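Putative O-methyltransferase (Klebsiella pneumoniae subsp. pneumoniae, PDB 3TFW) probably transfers a methyl group from S-adenosylmethionine to an oxygen atom of a substrate. Local coordinates at residues A14-L19 and D46-Q51. Residues are numbered along the deposited sequence; the frame is centred on the assembly and turned at random.
Sequences AVDNYL and DVAANQ
Asp-16, midway along helix 8-23, faces Asn-50 in the first turn of helix 49-62, with their CA atoms 8.1 Å apart, so that side chains and water, not backbone, span the gap. The two side chains cross at about a right angle, and the carboxylate and amide planes stand 88° apart. Their closest atoms, Asp-16 OD1 and Asn-50 ND2, lie 3.5 Å from each other, and two waters join the groups. One water lies 2.8 Å from OD1 of Asp-16, to which it can donate, and accepts from ND2 of Asn-50 at 3.0 Å. The other lies 2.6 Å from Asp-16 OD2 and 2.8 Å from Asn-50 OD1, and it is placed to donate to either oxygen, though it has more acceptors around it than protons. With CG between the backbone N and the carbonyl carbon (chi1 60°), Asn-50 turns ND2 to the first water and OD1 to the second. Beside this bridge the methyl of Ala-48 edges up to the carboxylate, its CB 4.5 Å from Asp-16 OD2. Ala-48 is the N-cap residue of helix 49-62; its backbone N donates to OE1 of Gln-51 at 3.1 Å, coming from above the plane of that side-chain carbonyl. Each polar group also has direct partners: Asp-16 OD2 accepts from the backbone N of Thr-213, while Gln-209 of the second subunit donates to Asp-16 OD1 and Ala-207 O of that subunit takes the amide of Asn-50. The buried carboxylate, gripped at both oxygens, is therefore probably charged, and the hydrated Asp-Asn pair ties the N-terminal helix and the start of helix 49-62 into the dimer interface.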
loop_
_atom_site.group_PDB
_atom_site.type_symbol
_atom_site.label_atom_id
_atom_site.label_comp_id
_atom_site.label_asym_id
_atom_site.label_seq_id
_atom_site.Cartn_x
_atom_site.Cartn_y
_atom_site.Cartn_z
ATOM N N ALA A 14 -13.253 4.985 -14.592
ATOM C CA ALA A 14 -13.584 3.719 -15.256
ATOM C C ALA A 14 -12.793 2.542 -14.685
ATOM O O ALA A 14 -13.368 1.496 -14.369
ATOM C CB ALA A 14 -13.360 3.825 -16.773
ATOM N N VAL A 15 -11.480 2.725 -14.557
ATOM C CA VAL A 15 -10.602 1.681 -14.023
ATOM C C VAL A 15 -10.973 1.348 -12.577
ATOM O O VAL A 15 -11.106 0.170 -12.231
ATOM C CB VAL A 15 -9.102 2.057 -14.157
ATOM C CG1 VAL A 15 -8.223 1.012 -13.482
ATOM C CG2 VAL A 15 -8.721 2.178 -15.628
ATOM N N ASP A 16 -11.162 2.383 -11.754
ATOM C CA ASP A 16 -11.629 2.188 -10.368
ATOM C C ASP A 16 -12.939 1.402 -10.321
ATOM O O ASP A 16 -13.060 0.445 -9.557
ATOM C CB ASP A 16 -11.764 3.525 -9.620
ATOM C CG ASP A 16 -10.683 3.731 -8.544
ATOM O OD1 ASP A 16 -9.614 3.068 -8.572
ATOM O OD2 ASP A 16 -10.906 4.580 -7.657
ATOM N N ASN A 17 -13.908 1.791 -11.154
ATOM C CA ASN A 17 -15.195 1.090 -11.220
ATOM C C ASN A 17 -15.040 -0.392 -11.522
ATOM O O ASN A 17 -15.648 -1.223 -10.854
ATOM C CB ASN A 17 -16.139 1.733 -12.246
ATOM C CG ASN A 17 -16.536 3.152 -11.876
ATOM O OD1 ASN A 17 -16.537 3.532 -10.703
ATOM N ND2 ASN A 17 -16.880 3.948 -12.890
ATOM N N TYR A 18 -14.229 -0.716 -12.530
ATOM C CA TYR A 18 -13.914 -2.105 -12.852
ATOM C C TYR A 18 -13.269 -2.832 -11.670
ATOM O O TYR A 18 -13.743 -3.884 -11.248
ATOM C CB TYR A 18 -12.997 -2.186 -14.076
ATOM C CG TYR A 18 -12.530 -3.593 -14.394
ATOM C CD1 TYR A 18 -13.418 -4.552 -14.879
ATOM C CD2 TYR A 18 -11.195 -3.965 -14.210
ATOM C CE1 TYR A 18 -12.993 -5.846 -15.171
ATOM C CE2 TYR A 18 -10.762 -5.250 -14.503
ATOM C CZ TYR A 18 -11.663 -6.183 -14.985
ATOM O OH TYR A 18 -11.238 -7.456 -15.274
ATOM N N LEU A 19 -12.187 -2.262 -11.148
ATOM C CA LEU A 19 -11.418 -2.906 -10.083
ATOM C C LEU A 19 -12.262 -3.145 -8.833
ATOM O O LEU A 19 -12.253 -4.246 -8.272
ATOM C CB LEU A 19 -10.163 -2.089 -9.751
ATOM C CG LEU A 19 -9.064 -2.095 -10.816
ATOM C CD1 LEU A 19 -7.971 -1.115 -10.475
ATOM C CD2 LEU A 19 -8.497 -3.500 -11.000
ATOM N N ASP A 46 -14.449 11.409 2.140
ATOM C CA ASP A 46 -14.402 9.971 2.392
ATOM C C ASP A 46 -13.419 9.299 1.430
ATOM O O ASP A 46 -13.304 9.710 0.276
ATOM C CB ASP A 46 -15.788 9.350 2.215
ATOM C CG ASP A 46 -16.861 10.087 2.991
ATOM O OD1 ASP A 46 -17.203 9.630 4.094
ATOM O OD2 ASP A 46 -17.337 11.139 2.509
ATOM N N VAL A 47 -12.716 8.274 1.902
ATOM C CA VAL A 47 -11.876 7.465 1.005
ATOM C C VAL A 47 -12.733 6.637 0.044
ATOM O O VAL A 47 -13.895 6.333 0.341
ATOM C CB VAL A 47 -10.879 6.553 1.771
ATOM C CG1 VAL A 47 -9.904 7.401 2.594
ATOM C CG2 VAL A 47 -11.604 5.524 2.637
ATOM N N ALA A 48 -12.165 6.290 -1.113
ATOM C CA ALA A 48 -12.809 5.370 -2.047
ATOM C C ALA A 48 -12.805 3.961 -1.450
ATOM O O ALA A 48 -11.985 3.665 -0.580
ATOM C CB ALA A 48 -12.082 5.397 -3.392
ATOM N N ALA A 49 -13.704 3.087 -1.910
ATOM C CA ALA A 49 -13.837 1.748 -1.326
ATOM C C ALA A 49 -12.546 0.932 -1.372
ATOM O O ALA A 49 -12.274 0.159 -0.465
ATOM C CB ALA A 49 -14.980 0.970 -1.987
ATOM N N ASN A 50 -11.762 1.097 -2.436
ATOM C CA ASN A 50 -10.503 0.347 -2.550
ATOM C C ASN A 50 -9.462 0.833 -1.546
ATOM O O ASN A 50 -8.637 0.048 -1.071
ATOM C CB ASN A 50 -9.954 0.351 -3.989
ATOM C CG ASN A 50 -9.659 1.750 -4.511
ATOM O OD1 ASN A 50 -10.317 2.717 -4.141
ATOM N ND2 ASN A 50 -8.672 1.858 -5.395
ATOM N N GLN A 51 -9.507 2.126 -1.231
ATOM C CA GLN A 51 -8.628 2.690 -0.201
ATOM C C GLN A 51 -9.051 2.196 1.184
ATOM O O GLN A 51 -8.208 1.831 1.994
ATOM C CB GLN A 51 -8.605 4.213 -0.258
ATOM C CG GLN A 51 -8.161 4.767 -1.622
ATOM C CD GLN A 51 -8.312 6.281 -1.727
ATOM O OE1 GLN A 51 -9.166 6.883 -1.073
ATOM N NE2 GLN A 51 -7.478 6.901 -2.563
HETATM O O HOH W 1 -7.136 3.567 -7.260
HETATM O O HOH W 2 -9.345 4.927 -5.548
#